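Local coordinates for protein cryptic loci regulator 2 (Schizosaccharomyces pombe 972h-, PDB 5IKJ) that promotes transcriptional silencing upstream of histone deacetylases and is required for nucleosome positioning at heterochromatic loci as part of the SHREC repressor complex, at residues Val285-Lys293 / Phe302-Glu310. Residues are numbered along the deposited sequence; the frame is centred on the assembly and turned at random.
Sequences VEPYQYHCK and FDMAAADIE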
loop_
_atom_site.group_PDB
_atom_site.type_symbol
_atom_site.label_atom_id
_atom_site.label_comp_id
_atom_site.label_asym_id
_atom_site.label_seq_id
_atom_site.Cartn_x
_atom_site.Cartn_y
_atom_site.Cartn_z
ATOM N N VAL A 285 0.671 -13.374 14.065
ATOM C CA VAL A 285 -0.514 -14.217 13.924
ATOM C C VAL A 285 -1.796 -13.410 14.086
ATOM O O VAL A 285 -2.758 -13.609 13.341
ATOM C CB VAL A 285 -0.444 -15.375 14.943
ATOM C CG1 VAL A 285 -1.749 -16.164 14.967
ATOM C CG2 VAL A 285 0.723 -16.297 14.614
ATOM N N GLU A 286 -1.834 -12.500 15.058
ATOM C CA GLU A 286 -3.023 -11.703 15.365
ATOM C C GLU A 286 -2.633 -10.231 15.436
ATOM O O GLU A 286 -2.650 -9.618 16.510
ATOM C CB GLU A 286 -3.662 -12.161 16.677
ATOM C CG GLU A 286 -4.582 -13.364 16.545
ATOM C CD GLU A 286 -6.007 -12.975 16.198
ATOM O OE1 GLU A 286 -6.223 -11.828 15.752
ATOM O OE2 GLU A 286 -6.916 -13.815 16.376
ATOM N N PRO A 287 -2.277 -9.626 14.297
ATOM C CA PRO A 287 -1.884 -8.210 14.316
ATOM C C PRO A 287 -3.047 -7.237 14.383
ATOM O O PRO A 287 -2.836 -6.081 14.771
ATOM C CB PRO A 287 -1.123 -8.042 12.994
ATOM C CG PRO A 287 -1.735 -9.056 12.089
ATOM C CD PRO A 287 -2.137 -10.223 12.956
ATOM N N TYR A 288 -4.258 -7.659 14.029
ATOM C CA TYR A 288 -5.357 -6.742 13.770
ATOM C C TYR A 288 -6.560 -7.027 14.659
ATOM O O TYR A 288 -6.842 -8.177 15.008
ATOM C CB TYR A 288 -5.817 -6.837 12.308
ATOM C CG TYR A 288 -4.880 -6.226 11.293
ATOM C CD1 TYR A 288 -4.431 -4.920 11.428
ATOM C CD2 TYR A 288 -4.454 -6.956 10.192
ATOM C CE1 TYR A 288 -3.580 -4.359 10.495
ATOM C CE2 TYR A 288 -3.605 -6.407 9.256
ATOM C CZ TYR A 288 -3.170 -5.109 9.410
ATOM O OH TYR A 288 -2.322 -4.563 8.475
ATOM N N GLN A 289 -7.263 -5.956 15.016
ATOM C CA GLN A 289 -8.691 -6.034 15.281
ATOM C C GLN A 289 -9.414 -5.843 13.958
ATOM O O GLN A 289 -9.049 -4.971 13.166
ATOM C CB GLN A 289 -9.160 -4.959 16.265
ATOM C CG GLN A 289 -8.332 -4.785 17.520
ATOM C CD GLN A 289 -8.945 -3.758 18.459
ATOM O OE1 GLN A 289 -8.379 -2.687 18.686
ATOM N NE2 GLN A 289 -10.114 -4.078 19.003
ATOM N N TYR A 290 -10.432 -6.659 13.715
ATOM C CA TYR A 290 -11.242 -6.540 12.513
ATOM C C TYR A 290 -12.620 -6.000 12.871
ATOM O O TYR A 290 -13.196 -6.368 13.900
ATOM C CB TYR A 290 -11.370 -7.884 11.793
ATOM C CG TYR A 290 -10.039 -8.474 11.388
ATOM C CD1 TYR A 290 -9.330 -7.963 10.308
ATOM C CD2 TYR A 290 -9.492 -9.541 12.087
ATOM C CE1 TYR A 290 -8.110 -8.500 9.937
ATOM C CE2 TYR A 290 -8.277 -10.084 11.724
ATOM C CZ TYR A 290 -7.589 -9.561 10.649
ATOM O OH TYR A 290 -6.379 -10.102 10.288
ATOM N N HIS A 291 -13.133 -5.119 12.017
ATOM C CA HIS A 291 -14.447 -4.515 12.191
ATOM C C HIS A 291 -15.233 -4.761 10.916
ATOM O O HIS A 291 -14.829 -4.311 9.839
ATOM C CB HIS A 291 -14.324 -3.022 12.489
ATOM C CG HIS A 291 -13.193 -2.694 13.411
ATOM N ND1 HIS A 291 -13.265 -2.885 14.775
ATOM C CD2 HIS A 291 -11.956 -2.205 13.165
ATOM C CE1 HIS A 291 -12.123 -2.520 15.329
ATOM N NE2 HIS A 291 -11.312 -2.102 14.374
ATOM N N CYS A 292 -16.343 -5.477 11.035
ATOM C CA CYS A 292 -17.001 -6.069 9.885
ATOM C C CYS A 292 -18.413 -5.524 9.718
ATOM O O CYS A 292 -18.945 -4.809 10.571
ATOM C CB CYS A 292 -17.040 -7.594 10.019
ATOM S SG CYS A 292 -15.441 -8.314 10.426
ATOM N N LYS A 293 -19.004 -5.881 8.580
ATOM C CA LYS A 293 -20.378 -5.540 8.237
ATOM C C LYS A 293 -21.051 -6.811 7.747
ATOM O O LYS A 293 -20.632 -7.381 6.734
ATOM C CB LYS A 293 -20.419 -4.451 7.156
ATOM C CG LYS A 293 -21.761 -4.279 6.442
ATOM C CD LYS A 293 -22.848 -3.771 7.374
ATOM C CE LYS A 293 -24.100 -3.384 6.599
ATOM N NZ LYS A 293 -24.600 -4.492 5.738
ATOM N N PHE A 302 -17.866 -5.135 15.650
ATOM C CA PHE A 302 -16.562 -4.539 15.884
ATOM C C PHE A 302 -15.692 -5.454 16.740
ATOM O O PHE A 302 -16.174 -6.367 17.412
ATOM C CB PHE A 302 -16.712 -3.180 16.568
ATOM C CG PHE A 302 -17.603 -2.223 15.830
ATOM C CD1 PHE A 302 -18.979 -2.282 15.978
ATOM C CD2 PHE A 302 -17.064 -1.259 14.994
ATOM C CE1 PHE A 302 -19.801 -1.402 15.303
ATOM C CE2 PHE A 302 -17.882 -0.375 14.316
ATOM C CZ PHE A 302 -19.253 -0.447 14.471
ATOM N N ASP A 303 -14.386 -5.190 16.705
ATOM C CA ASP A 303 -13.414 -5.868 17.561
ATOM C C ASP A 303 -13.485 -7.386 17.377
ATOM O O ASP A 303 -13.694 -8.148 18.323
ATOM C CB ASP A 303 -13.625 -5.480 19.029
ATOM C CG ASP A 303 -12.612 -6.123 19.956
ATOM O OD1 ASP A 303 -11.445 -6.289 19.543
ATOM O OD2 ASP A 303 -12.986 -6.467 21.096
ATOM N N MET A 304 -13.310 -7.815 16.131
ATOM C CA MET A 304 -13.235 -9.233 15.812
ATOM C C MET A 304 -11.780 -9.678 15.762
ATOM O O MET A 304 -10.904 -8.934 15.309
ATOM C CB MET A 304 -13.916 -9.526 14.475
ATOM C CG MET A 304 -15.392 -9.168 14.434
ATOM S SD MET A 304 -16.343 -9.940 15.759
ATOM C CE MET A 304 -16.158 -11.670 15.347
ATOM N N ALA A 305 -11.529 -10.893 16.234
ATOM C CA ALA A 305 -10.206 -11.494 16.184
ATOM C C ALA A 305 -10.153 -12.527 15.067
ATOM O O ALA A 305 -11.155 -13.171 14.744
ATOM C CB ALA A 305 -9.850 -12.150 17.520
ATOM N N ALA A 306 -8.965 -12.677 14.474
ATOM C CA ALA A 306 -8.798 -13.637 13.389
ATOM C C ALA A 306 -9.220 -15.037 13.813
ATOM O O ALA A 306 -9.718 -15.812 12.989
ATOM C CB ALA A 306 -7.346 -13.641 12.913
ATOM N N ALA A 307 -9.036 -15.377 15.091
ATOM C CA ALA A 307 -9.436 -16.690 15.584
ATOM C C ALA A 307 -10.931 -16.937 15.427
ATOM O O ALA A 307 -11.363 -18.094 15.461
ATOM C CB ALA A 307 -9.043 -16.839 17.053
ATOM N N ASP A 308 -11.728 -15.880 15.262
ATOM C CA ASP A 308 -13.169 -15.997 15.088
ATOM C C ASP A 308 -13.599 -15.701 13.654
ATOM O O ASP A 308 -14.782 -15.445 13.405
ATOM C CB ASP A 308 -13.896 -15.067 16.059
ATOM C CG ASP A 308 -13.730 -15.486 17.505
ATOM O OD1 ASP A 308 -14.371 -16.476 17.917
ATOM O OD2 ASP A 308 -12.964 -14.820 18.232
ATOM N N ILE A 309 -12.661 -15.727 12.710
ATOM C CA ILE A 309 -12.947 -15.478 11.303
ATOM C C ILE A 309 -12.331 -16.600 10.482
ATOM O O ILE A 309 -11.214 -17.049 10.764
ATOM C CB ILE A 309 -12.407 -14.110 10.839
ATOM C CG1 ILE A 309 -12.816 -13.021 11.833
ATOM C CG2 ILE A 309 -12.905 -13.801 9.425
ATOM C CD1 ILE A 309 -12.378 -11.621 11.456
ATOM N N GLU A 310 -13.060 -17.052 9.468
ATOM C CA GLU A 310 -12.585 -18.094 8.577
ATOM C C GLU A 310 -12.747 -17.644 7.134
ATOM O O GLU A 310 -13.687 -16.908 6.815
ATOM C CB GLU A 310 -13.353 -19.404 8.801
ATOM C CG GLU A 310 -13.307 -19.889 10.241
ATOM C CD GLU A 310 -13.346 -21.400 10.357
ATOM O OE1 GLU A 310 -14.259 -22.021 9.771
ATOM O OE2 GLU A 310 -12.459 -21.966 11.029
#
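Tyr-290 and Met-304 form an antiparallel hydrogen-bonded pair in the beta hairpin of strands 288-294 and 300-304. Tyr-290 N bonds Met-304 O at 2.8 Å, and Met-304 N returns the bond to Tyr-290 O. Asp-303 also faces Tyr-290, making a G1 beta bulge. Asp-303 N turns to His-291 ND1 instead, at 3.2 Å and nearly straight (176°). ND1 of His-291 is the acceptor here, and NE2 of the same ring is hydrogen-bonded to Asn-265 OD1. Gln-289 NE2 meets Asp-303 OD1 at 2.6 Å from above the carboxylate plane.

The carboxylate of Glu-286 takes two backbone N-H groups at the start of the 3-10 turn 306-307. Ala-306 N bonds Glu-286 OE1 at 3.1 Å and Ala-307 N bonds Glu-286 OE2 at 2.9 Å, both on the syn side. The bend at chi2 (-87°) helps bring the carboxylate there. A glutamine here would probably lose one of these bonds, leaving an amide N-H facing an NH2 group.

Among apolar contacts, Tyr-290 CD2 touches Ile-309 CD1 at 3.6 Å, and Tyr-290 CE2 meets Ala-306 CB at 3.9 Å. The ring's polar end leaves the contact: OH is hydrogen-bonded to Tyr-242 N.

Side-chain acceptors thus bind backbone N-H groups at the bulge and the turn, where the chain leaves the hairpin for strand 309-311.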